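Side-chain contacts in toluene, o-xylene monooxygenase oxygenase subunit (Pseudomonas stutzeri, PDB 2INC), which forms part of a multi-subunit oxygenase that probably hydroxylates aromatic rings such as those of toluene and o-xylene: residues B[125-130]-B[197-202]; B[118-123]-B[190-195]; B[149-154]-B[214-219]; B[224-229]-B[294-299]. All blocks are in the same frame, centred on the assembly; numbering follows the deposited sequence.

Contact 1: residues B[125-130]-B[197-202]; sequences FHALQM and ELIEKA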
# COMPACT_ATOMS: atom_id res chain seq x y z
N PHE B 125 3.09 12.30 -33.32
CA PHE B 125 2.52 11.68 -32.10
C PHE B 125 1.94 12.73 -31.19
O PHE B 125 0.90 12.49 -30.57
CB PHE B 125 3.58 10.83 -31.32
CG PHE B 125 4.07 9.60 -32.07
CD1 PHE B 125 5.33 9.04 -31.75
CD2 PHE B 125 3.31 8.99 -33.06
CE1 PHE B 125 5.82 7.92 -32.40
CE2 PHE B 125 3.80 7.86 -33.74
CZ PHE B 125 5.05 7.31 -33.40
N HIS B 126 2.58 13.92 -31.10
CA HIS B 126 1.97 14.99 -30.33
C HIS B 126 0.66 15.49 -30.97
O HIS B 126 -0.29 15.73 -30.26
CB HIS B 126 2.92 16.17 -30.12
CG HIS B 126 2.36 17.20 -29.18
ND1 HIS B 126 2.14 16.94 -27.85
CD2 HIS B 126 1.88 18.44 -29.41
CE1 HIS B 126 1.59 18.00 -27.28
NE2 HIS B 126 1.44 18.94 -28.21
N ALA B 127 0.59 15.53 -32.30
CA ALA B 127 -0.66 15.90 -32.99
C ALA B 127 -1.74 14.86 -32.68
O ALA B 127 -2.89 15.22 -32.50
CB ALA B 127 -0.42 15.98 -34.51
N LEU B 128 -1.37 13.59 -32.53
CA LEU B 128 -2.37 12.59 -32.13
C LEU B 128 -2.82 12.80 -30.69
O LEU B 128 -4.01 12.55 -30.35
CB LEU B 128 -1.80 11.18 -32.31
CG LEU B 128 -1.55 10.68 -33.73
CD1 LEU B 128 -0.96 9.26 -33.61
CD2 LEU B 128 -2.84 10.68 -34.52
N GLN B 129 -1.88 13.14 -29.82
CA GLN B 129 -2.14 13.48 -28.42
C GLN B 129 -3.17 14.59 -28.37
O GLN B 129 -4.12 14.53 -27.63
CB GLN B 129 -0.83 13.95 -27.79
CG GLN B 129 -0.91 14.32 -26.29
CD GLN B 129 0.43 14.74 -25.79
OE1 GLN B 129 1.44 14.43 -26.43
NE2 GLN B 129 0.47 15.49 -24.66
N MET B 130 -2.97 15.63 -29.16
CA MET B 130 -3.94 16.70 -29.25
C MET B 130 -5.29 16.25 -29.80
O MET B 130 -6.36 16.67 -29.31
CB MET B 130 -3.39 17.79 -30.17
CG MET B 130 -2.20 18.50 -29.54
SD MET B 130 -1.43 19.53 -30.84
CE MET B 130 -2.67 20.83 -31.08
N GLU B 197 -0.83 17.16 -43.70
CA GLU B 197 -2.11 17.66 -44.20
C GLU B 197 -3.25 16.93 -43.54
O GLU B 197 -4.19 17.56 -43.06
CB GLU B 197 -2.21 17.50 -45.74
CG GLU B 197 -3.56 17.99 -46.31
CD GLU B 197 -3.60 18.06 -47.83
OE1 GLU B 197 -2.66 17.59 -48.53
OE2 GLU B 197 -4.61 18.57 -48.34
N LEU B 198 -3.19 15.60 -43.53
CA LEU B 198 -4.21 14.79 -42.89
C LEU B 198 -4.46 15.21 -41.41
O LEU B 198 -5.58 15.55 -41.03
CB LEU B 198 -3.77 13.34 -42.92
CG LEU B 198 -4.70 12.38 -42.15
CD1 LEU B 198 -6.20 12.41 -42.58
CD2 LEU B 198 -4.13 10.97 -42.21
N ILE B 199 -3.41 15.20 -40.59
CA ILE B 199 -3.59 15.52 -39.19
C ILE B 199 -3.94 17.03 -38.99
O ILE B 199 -4.77 17.33 -38.14
CB ILE B 199 -2.38 15.08 -38.32
CG1 ILE B 199 -2.78 15.03 -36.82
CG2 ILE B 199 -1.28 16.09 -38.41
CD1 ILE B 199 -4.03 14.10 -36.44
N GLU B 200 -3.35 17.99 -39.73
CA GLU B 200 -3.81 19.37 -39.52
C GLU B 200 -5.29 19.57 -39.80
O GLU B 200 -5.97 20.29 -39.04
CB GLU B 200 -3.03 20.38 -40.35
CG GLU B 200 -1.59 20.51 -39.83
CD GLU B 200 -0.76 21.52 -40.65
OE1 GLU B 200 -1.28 22.17 -41.58
OE2 GLU B 200 0.44 21.63 -40.33
N LYS B 201 -5.80 18.97 -40.89
CA LYS B 201 -7.23 19.06 -41.19
C LYS B 201 -8.10 18.32 -40.19
O LYS B 201 -9.14 18.86 -39.74
CB LYS B 201 -7.54 18.55 -42.60
CG LYS B 201 -6.96 19.52 -43.67
CD LYS B 201 -7.31 19.03 -45.08
CE LYS B 201 -6.94 20.18 -46.04
NZ LYS B 201 -7.01 19.83 -47.53
N ALA B 202 -7.69 17.10 -39.84
CA ALA B 202 -8.41 16.30 -38.82
C ALA B 202 -8.48 17.06 -37.48
O ALA B 202 -9.49 17.01 -36.82
CB ALA B 202 -7.79 14.91 -38.64
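I199 reaches from helix 190-202 to the flank of helix 121-138 and meets A127 and L128 there. From its CB the side chain forks. The branch through CG1 leaves anti to the backbone N (chi1 -162°), which carries it to the methyl of A127, and I199 CG1 lies only 3.4 Å from A127 CB, closer than carbons usually pack. The other branch ends at once in CG2, a shorter arm that touches the same methyl, with I199 CG2 and A127 CB 4.0 Å apart. At the tip, CD1 passes beyond the alanine to a methyl of L128, I199 CD1 to L128 CD2 being 4.1 Å, and the two branched chains meet roughly at right angles. A127 suits its place because a single methyl allows the backbones to draw together: the CA atoms of A127 and I199 are 6.9 Å apart. In this mainly helical fold, placed in the ferritin clan, the contact brings helices 121-138 and 190-202 together. I199 also rests on I215 and T219 of helix 208-237, so its branches fill the junction of three helices. Polar side chains keep to other flanks of the two helices. H126 ND1 gives a weak bond to Q129 OE1 one turn on (3.0 Å), and H126 NE2 is bonded to a neighbouring protein chain. On helix 190-202, E197 OE2 takes the salt bridge from K201 NZ (2.8 Å) on its anti lone pair, while E197 OE1 pairs with K291.

Contact 2: residues B[118-123]-B[190-195]; sequences YTPARY and PAWQGF
The indole of W192 is the flat group of this contact, and P120 and A121 meet it obliquely. P120 lies over the side that runs from CZ2 across CE2 to NE1: P120 CB stands 3.5 Å above the plane of the W192 ring, displaced toward the rim, and its closest ring atom is W192 CZ2 at 3.8 Å. A121 lies at the CH2 corner, where its backbone A121 N is 3.9 Å from W192 CH2 and its methyl A121 CB 4.1 Å from the same carbon. The indole also packs edge-to-face with the ring of Y296. Its polar corner is satisfied outside the contact, W192 NE1 giving its hydrogen to R116 O. The side chain leaves its helix with CG beside the backbone N and anti to the carbonyl carbon (chi1 -74°), which sends the indole out to the other helix. Residues 118-121 form a type I beta turn closed by A121 N to Y118 O (3.0 Å). Proline suits the start of the helix that follows, where its nitrogen has no hydrogen to donate, and it gives the indole a flat apolar surface. If W192 were replaced by an alanine, P120 and A121 would probably face a gap and R116 O would lose its indole donor. Beyond the turn, R122 NH2 donates to Y123 OH at 3.1 Å, while R122 NH1 is in a salt bridge with E182. A large aromatic reaching from one helix to the turn that leads into another is plain core packing of this family's helical fold, here joining helices 190-202 and 121-138.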
# COMPACT_ATOMS: atom_id res chain seq x y z
N TYR B 118 12.09 8.52 -38.69
CA TYR B 118 11.76 8.20 -37.29
C TYR B 118 11.62 9.39 -36.35
O TYR B 118 10.55 9.66 -35.81
CB TYR B 118 12.74 7.12 -36.75
CG TYR B 118 12.52 6.86 -35.27
CD1 TYR B 118 13.45 7.25 -34.32
CD2 TYR B 118 11.36 6.26 -34.84
CE1 TYR B 118 13.25 7.04 -32.96
CE2 TYR B 118 11.13 6.05 -33.47
CZ TYR B 118 12.08 6.43 -32.56
OH TYR B 118 11.87 6.20 -31.21
N THR B 119 12.69 10.16 -36.16
CA THR B 119 12.62 11.18 -35.16
C THR B 119 11.56 12.30 -35.38
O THR B 119 11.03 12.83 -34.37
CB THR B 119 13.99 11.71 -34.79
OG1 THR B 119 14.57 12.25 -35.94
CG2 THR B 119 14.88 10.53 -34.28
N PRO B 120 11.24 12.67 -36.65
CA PRO B 120 10.18 13.68 -36.82
C PRO B 120 8.82 13.24 -36.37
O PRO B 120 7.93 14.07 -36.23
CB PRO B 120 10.14 13.95 -38.33
CG PRO B 120 11.48 13.54 -38.82
CD PRO B 120 11.90 12.39 -37.96
N ALA B 121 8.65 11.95 -36.11
CA ALA B 121 7.39 11.47 -35.57
C ALA B 121 7.04 12.09 -34.20
O ALA B 121 5.89 11.96 -33.77
CB ALA B 121 7.40 9.95 -35.48
N ARG B 122 7.96 12.83 -33.54
CA ARG B 122 7.56 13.50 -32.30
C ARG B 122 6.40 14.49 -32.60
O ARG B 122 5.50 14.67 -31.77
CB ARG B 122 8.75 14.15 -31.58
CG ARG B 122 9.21 15.51 -32.12
CD ARG B 122 10.16 16.14 -31.10
NE ARG B 122 10.69 17.42 -31.62
CZ ARG B 122 11.84 17.51 -32.25
NH1 ARG B 122 12.60 16.42 -32.37
NH2 ARG B 122 12.26 18.69 -32.69
N TYR B 123 6.42 15.11 -33.78
CA TYR B 123 5.33 16.02 -34.18
C TYR B 123 4.05 15.22 -34.42
O TYR B 123 2.96 15.55 -33.92
CB TYR B 123 5.75 16.90 -35.39
CG TYR B 123 6.87 17.83 -34.97
CD1 TYR B 123 6.57 19.01 -34.29
CD2 TYR B 123 8.22 17.52 -35.18
CE1 TYR B 123 7.56 19.84 -33.84
CE2 TYR B 123 9.25 18.39 -34.68
CZ TYR B 123 8.89 19.53 -34.04
OH TYR B 123 9.84 20.42 -33.50
N PRO B 190 8.63 16.02 -48.50
CA PRO B 190 7.46 15.45 -49.17
C PRO B 190 6.97 14.21 -48.45
O PRO B 190 5.74 13.98 -48.49
CB PRO B 190 7.99 15.01 -50.54
CG PRO B 190 9.30 15.79 -50.73
CD PRO B 190 9.77 16.24 -49.41
N ALA B 191 7.88 13.42 -47.83
CA ALA B 191 7.46 12.14 -47.22
C ALA B 191 6.46 12.36 -46.11
O ALA B 191 5.63 11.46 -45.84
CB ALA B 191 8.64 11.35 -46.67
N TRP B 192 6.51 13.54 -45.49
CA TRP B 192 5.61 13.80 -44.33
C TRP B 192 4.40 14.69 -44.65
O TRP B 192 3.54 14.89 -43.78
CB TRP B 192 6.37 14.53 -43.24
CG TRP B 192 7.32 13.63 -42.53
CD1 TRP B 192 8.66 13.56 -42.73
CD2 TRP B 192 7.01 12.68 -41.48
NE1 TRP B 192 9.23 12.62 -41.88
CE2 TRP B 192 8.23 12.05 -41.12
CE3 TRP B 192 5.82 12.28 -40.83
CZ2 TRP B 192 8.32 11.08 -40.11
CZ3 TRP B 192 5.91 11.28 -39.82
CH2 TRP B 192 7.16 10.70 -39.48
N GLN B 193 4.33 15.20 -45.87
CA GLN B 193 3.26 16.12 -46.20
C GLN B 193 1.85 15.51 -46.29
O GLN B 193 0.88 16.19 -45.96
CB GLN B 193 3.63 16.95 -47.43
CG GLN B 193 4.71 18.05 -47.20
CD GLN B 193 4.82 18.45 -45.76
OE1 GLN B 193 4.00 19.25 -45.26
NE2 GLN B 193 5.84 17.90 -45.03
N GLY B 194 1.72 14.26 -46.73
CA GLY B 194 0.44 13.53 -46.65
C GLY B 194 0.00 13.52 -45.21
O GLY B 194 -1.07 14.00 -44.91
N PHE B 195 0.81 12.95 -44.30
CA PHE B 195 0.45 12.98 -42.86
C PHE B 195 0.17 14.33 -42.26
O PHE B 195 -0.75 14.49 -41.46
CB PHE B 195 1.50 12.26 -42.00
CG PHE B 195 1.30 10.74 -41.99
CD1 PHE B 195 2.28 9.89 -42.51
CD2 PHE B 195 0.08 10.19 -41.58
CE1 PHE B 195 2.04 8.49 -42.59
CE2 PHE B 195 -0.15 8.84 -41.64
CZ PHE B 195 0.86 7.97 -42.16

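Contact 3: residues B[149-154]-B[214-219]; sequences TYETAD and AINLVT
E151 and N216 pair across helices 142-172 and 208-237, arriving from opposite directions with carboxylate and amide planes 21° apart. The hydrogen bond between them runs from N216 ND2 to E151 OE1, 3.0 Å long with an N-H...O angle of 153°, and falls on the syn lone pair, the side facing the other oxygen. Beside it E151 OE2 comes within 2.6 Å of N216 OD1, so that acid and amide lie side by side in a nearly flat pair. Glutamate suits the spot because its chain is long: CG anti to the backbone N (chi1 167°) and an extended run beyond it bring the carboxylate across a distance of 10.0 Å between the CA atoms of E151 and N216. The amide has a second partner, N216 ND2 also donating to S261 OG, and E151 OE1 receives a weak bond from W260 NE1. Helices 142-172, 208-237 and 241-268 thus meet here, near the centre of a mainly helical chain of a ferritin-clan family. The side chain of K220 also packs against E151. Within 214-219 a backbone bond and a side-chain bond share one acceptor, where the helix widens into a pi-type turn. T219 N donates to A214 O at 2.8 Å, five residues back, and T219 OG1 donates to the same oxygen at 2.7 Å. The two donors arrive from opposite faces of the carbonyl plane, so a threonine, whose hydroxyl can fold back along the helix, gives the widened turn a second bond.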
# COMPACT_ATOMS: atom_id res chain seq x y z
N THR B 149 -9.10 9.68 -22.72
CA THR B 149 -8.14 10.05 -21.66
C THR B 149 -6.94 9.11 -21.70
O THR B 149 -5.84 9.57 -21.81
CB THR B 149 -8.78 10.00 -20.22
OG1 THR B 149 -9.96 10.88 -20.18
CG2 THR B 149 -7.71 10.52 -19.14
N TYR B 150 -7.17 7.80 -21.62
CA TYR B 150 -6.04 6.85 -21.55
C TYR B 150 -5.31 6.77 -22.90
O TYR B 150 -4.11 6.59 -22.95
CB TYR B 150 -6.51 5.47 -21.03
CG TYR B 150 -7.23 5.62 -19.69
CD1 TYR B 150 -8.47 5.01 -19.48
CD2 TYR B 150 -6.71 6.45 -18.69
CE1 TYR B 150 -9.15 5.18 -18.27
CE2 TYR B 150 -7.44 6.66 -17.45
CZ TYR B 150 -8.66 5.99 -17.27
OH TYR B 150 -9.40 6.17 -16.08
N GLU B 151 -6.02 7.03 -23.98
CA GLU B 151 -5.40 7.02 -25.30
C GLU B 151 -4.50 8.25 -25.43
O GLU B 151 -3.42 8.21 -26.00
CB GLU B 151 -6.50 6.99 -26.37
CG GLU B 151 -6.00 7.29 -27.82
CD GLU B 151 -7.15 7.25 -28.84
OE1 GLU B 151 -8.05 6.41 -28.69
OE2 GLU B 151 -7.09 8.03 -29.82
N THR B 152 -4.96 9.36 -24.89
CA THR B 152 -4.13 10.59 -24.92
C THR B 152 -2.81 10.34 -24.18
O THR B 152 -1.72 10.76 -24.64
CB THR B 152 -4.89 11.78 -24.31
OG1 THR B 152 -6.07 11.98 -25.10
CG2 THR B 152 -4.07 13.04 -24.40
N ALA B 153 -2.92 9.73 -23.00
CA ALA B 153 -1.75 9.38 -22.19
C ALA B 153 -0.83 8.49 -23.00
O ALA B 153 0.39 8.64 -22.95
CB ALA B 153 -2.17 8.72 -20.90
N ASP B 154 -1.38 7.48 -23.69
CA ASP B 154 -0.55 6.65 -24.59
C ASP B 154 0.13 7.44 -25.68
O ASP B 154 1.29 7.16 -26.01
CB ASP B 154 -1.38 5.57 -25.25
CG ASP B 154 -1.93 4.56 -24.25
OD1 ASP B 154 -2.92 3.87 -24.61
OD2 ASP B 154 -1.41 4.45 -23.10
N ALA B 214 -12.27 10.75 -37.82
CA ALA B 214 -11.08 11.22 -38.45
C ALA B 214 -9.83 10.77 -37.71
O ALA B 214 -8.87 10.33 -38.35
CB ALA B 214 -11.13 12.76 -38.68
N ILE B 215 -9.84 10.85 -36.37
CA ILE B 215 -8.61 10.52 -35.60
C ILE B 215 -8.48 9.02 -35.37
O ILE B 215 -7.44 8.44 -35.63
CB ILE B 215 -8.63 11.21 -34.22
CG1 ILE B 215 -8.68 12.72 -34.36
CG2 ILE B 215 -7.42 10.77 -33.41
CD1 ILE B 215 -7.48 13.26 -35.08
N ASN B 216 -9.54 8.39 -34.90
CA ASN B 216 -9.38 7.02 -34.43
C ASN B 216 -9.64 6.04 -35.53
O ASN B 216 -9.08 4.91 -35.52
CB ASN B 216 -10.32 6.70 -33.26
CG ASN B 216 -9.65 6.95 -31.88
OD1 ASN B 216 -8.81 7.82 -31.76
ND2 ASN B 216 -10.04 6.18 -30.88
N LEU B 217 -10.53 6.41 -36.45
CA LEU B 217 -10.91 5.38 -37.44
C LEU B 217 -10.09 5.48 -38.70
O LEU B 217 -9.92 4.48 -39.40
CB LEU B 217 -12.42 5.38 -37.75
CG LEU B 217 -13.38 5.09 -36.59
CD1 LEU B 217 -14.82 4.96 -37.07
CD2 LEU B 217 -12.96 3.92 -35.84
N VAL B 218 -9.55 6.67 -38.97
CA VAL B 218 -8.86 6.90 -40.23
C VAL B 218 -7.40 7.24 -40.01
O VAL B 218 -6.53 6.53 -40.49
CB VAL B 218 -9.55 8.01 -41.09
CG1 VAL B 218 -8.73 8.31 -42.36
CG2 VAL B 218 -11.01 7.57 -41.45
N THR B 219 -7.12 8.33 -39.30
CA THR B 219 -5.74 8.77 -39.15
C THR B 219 -4.88 7.75 -38.38
O THR B 219 -3.80 7.33 -38.83
CB THR B 219 -5.74 10.10 -38.46
OG1 THR B 219 -6.46 11.00 -39.30
CG2 THR B 219 -4.33 10.62 -38.28

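Contact 4: residues B[224-229]-B[294-299]; sequences EEALLQ and EAYCSA
L227 lays its CD1 methyl over one face of the Y296 ring, 3.9 Å from the ring centroid and 17° off the normal, a CH-pi contact. The methyl is displaced toward the rim, so its closest ring atom is Y296 CZ, 3.7 Å from L227 CD1. L227 CG lies near the hydroxyl as well, and the two side chains cross at about a right angle. Closer to the CB end of the ring, A226 CB meets Y296 CD2 at 3.7 Å, and the same methyl touches the sulfur of C297, A226 CB to C297 SG being 4.0 Å. A small alanine suits the place where the backbones are closest. Y296 gets its reach from CG set anti to the backbone N (chi1 -178°), and its hydroxyl bonds to F117 O. With an alanine where Y296 stands, the L227 methyl is likely to lose its aromatic surface and F117 O its donor. Within 224-229 the helix widens into a pi-type turn, E224 O accepting from both L228 N and Q229 N. The segments run at 32° to each other with axes 10.3 Å apart; helix 190-202 backs L227 through F195, and helix 303-319 lies against C297.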
# COMPACT_ATOMS: atom_id res chain seq x y z
N GLU B 224 -0.35 4.18 -37.63
CA GLU B 224 0.18 3.02 -36.94
C GLU B 224 0.77 2.06 -37.96
O GLU B 224 1.80 1.47 -37.70
CB GLU B 224 -0.90 2.35 -36.11
CG GLU B 224 -1.33 3.26 -34.92
CD GLU B 224 -2.78 3.04 -34.48
OE1 GLU B 224 -3.46 2.07 -34.97
OE2 GLU B 224 -3.23 3.85 -33.63
N GLU B 225 0.12 1.91 -39.11
CA GLU B 225 0.63 1.00 -40.15
C GLU B 225 1.90 1.53 -40.82
O GLU B 225 2.87 0.79 -40.98
CB GLU B 225 -0.47 0.57 -41.14
CG GLU B 225 -1.59 -0.31 -40.50
CD GLU B 225 -1.12 -1.50 -39.62
OE1 GLU B 225 -0.25 -2.30 -40.07
OE2 GLU B 225 -1.63 -1.67 -38.47
N ALA B 226 1.95 2.82 -41.11
CA ALA B 226 3.17 3.38 -41.66
C ALA B 226 4.34 3.40 -40.68
O ALA B 226 5.44 2.88 -40.95
CB ALA B 226 2.89 4.80 -42.24
N LEU B 227 4.11 4.00 -39.52
CA LEU B 227 5.18 4.32 -38.60
C LEU B 227 5.49 3.21 -37.63
O LEU B 227 6.60 3.11 -37.16
CB LEU B 227 4.86 5.59 -37.82
CG LEU B 227 5.27 6.89 -38.50
CD1 LEU B 227 4.40 7.21 -39.74
CD2 LEU B 227 5.14 7.98 -37.50
N LEU B 228 4.54 2.36 -37.29
CA LEU B 228 4.90 1.33 -36.33
C LEU B 228 5.15 0.05 -37.12
O LEU B 228 6.24 -0.51 -37.07
CB LEU B 228 3.83 1.14 -35.24
CG LEU B 228 3.43 2.37 -34.44
CD1 LEU B 228 2.40 1.99 -33.36
CD2 LEU B 228 4.65 3.06 -33.83
N GLN B 229 4.15 -0.35 -37.89
CA GLN B 229 4.27 -1.59 -38.63
C GLN B 229 5.39 -1.57 -39.68
O GLN B 229 6.30 -2.39 -39.60
CB GLN B 229 2.94 -1.99 -39.22
CG GLN B 229 2.90 -3.43 -39.71
CD GLN B 229 3.07 -4.42 -38.60
OE1 GLN B 229 2.59 -4.22 -37.49
NE2 GLN B 229 3.76 -5.50 -38.89
N GLU B 294 0.83 6.93 -48.98
CA GLU B 294 1.52 6.96 -50.26
C GLU B 294 2.81 7.75 -50.12
O GLU B 294 3.85 7.22 -50.50
CB GLU B 294 0.63 7.48 -51.39
CG GLU B 294 -0.33 6.37 -51.90
CD GLU B 294 -1.55 6.92 -52.69
OE1 GLU B 294 -1.51 8.10 -53.07
OE2 GLU B 294 -2.55 6.18 -52.88
N ALA B 295 2.76 8.95 -49.55
CA ALA B 295 3.92 9.84 -49.56
C ALA B 295 5.03 9.32 -48.66
O ALA B 295 6.21 9.43 -48.99
CB ALA B 295 3.55 11.19 -49.13
N TYR B 296 4.64 8.76 -47.51
CA TYR B 296 5.60 8.31 -46.53
C TYR B 296 6.24 6.99 -46.98
O TYR B 296 7.43 6.89 -47.09
CB TYR B 296 4.91 8.17 -45.15
CG TYR B 296 5.81 7.74 -44.01
CD1 TYR B 296 6.49 8.68 -43.25
CD2 TYR B 296 5.93 6.40 -43.66
CE1 TYR B 296 7.32 8.31 -42.20
CE2 TYR B 296 6.78 5.99 -42.60
CZ TYR B 296 7.46 6.96 -41.88
OH TYR B 296 8.28 6.63 -40.81
N CYS B 297 5.42 6.01 -47.28
CA CYS B 297 5.92 4.70 -47.57
C CYS B 297 6.62 4.61 -48.92
O CYS B 297 7.52 3.82 -49.07
CB CYS B 297 4.78 3.68 -47.48
SG CYS B 297 4.19 3.45 -45.77
N SER B 298 6.23 5.43 -49.88
CA SER B 298 6.88 5.37 -51.18
C SER B 298 8.34 5.79 -51.03
O SER B 298 9.19 5.39 -51.81
CB SER B 298 6.18 6.25 -52.21
OG SER B 298 6.49 7.61 -51.92
N ALA B 299 8.62 6.58 -50.01
CA ALA B 299 9.97 7.10 -49.82
C ALA B 299 10.86 6.13 -49.06
O ALA B 299 12.08 6.29 -49.06
CB ALA B 299 9.93 8.44 -49.12

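Overall arrangement
All four contacts are buried, but they differ in depth. Contact 3 lies almost at the centre of the chain, contact 1 about 10 Å from it, and contacts 2 and 4 about 16 Å. Contacts 1 and 2 join the same pair, helices 121-138 and 190-202, at successive levels, the first through small and branched aliphatics and the second through an indole. Contacts 3 and 4 share helix 208-237, each at a pi-type turn, yet the central one is a polar acid-amide pairing and the outer one is apolar. Contacts 2 and 4 touch through the W192 and Y296 rings and neighbouring backbone and aliphatic atoms, while I199 and I215 join contacts 1 and 3.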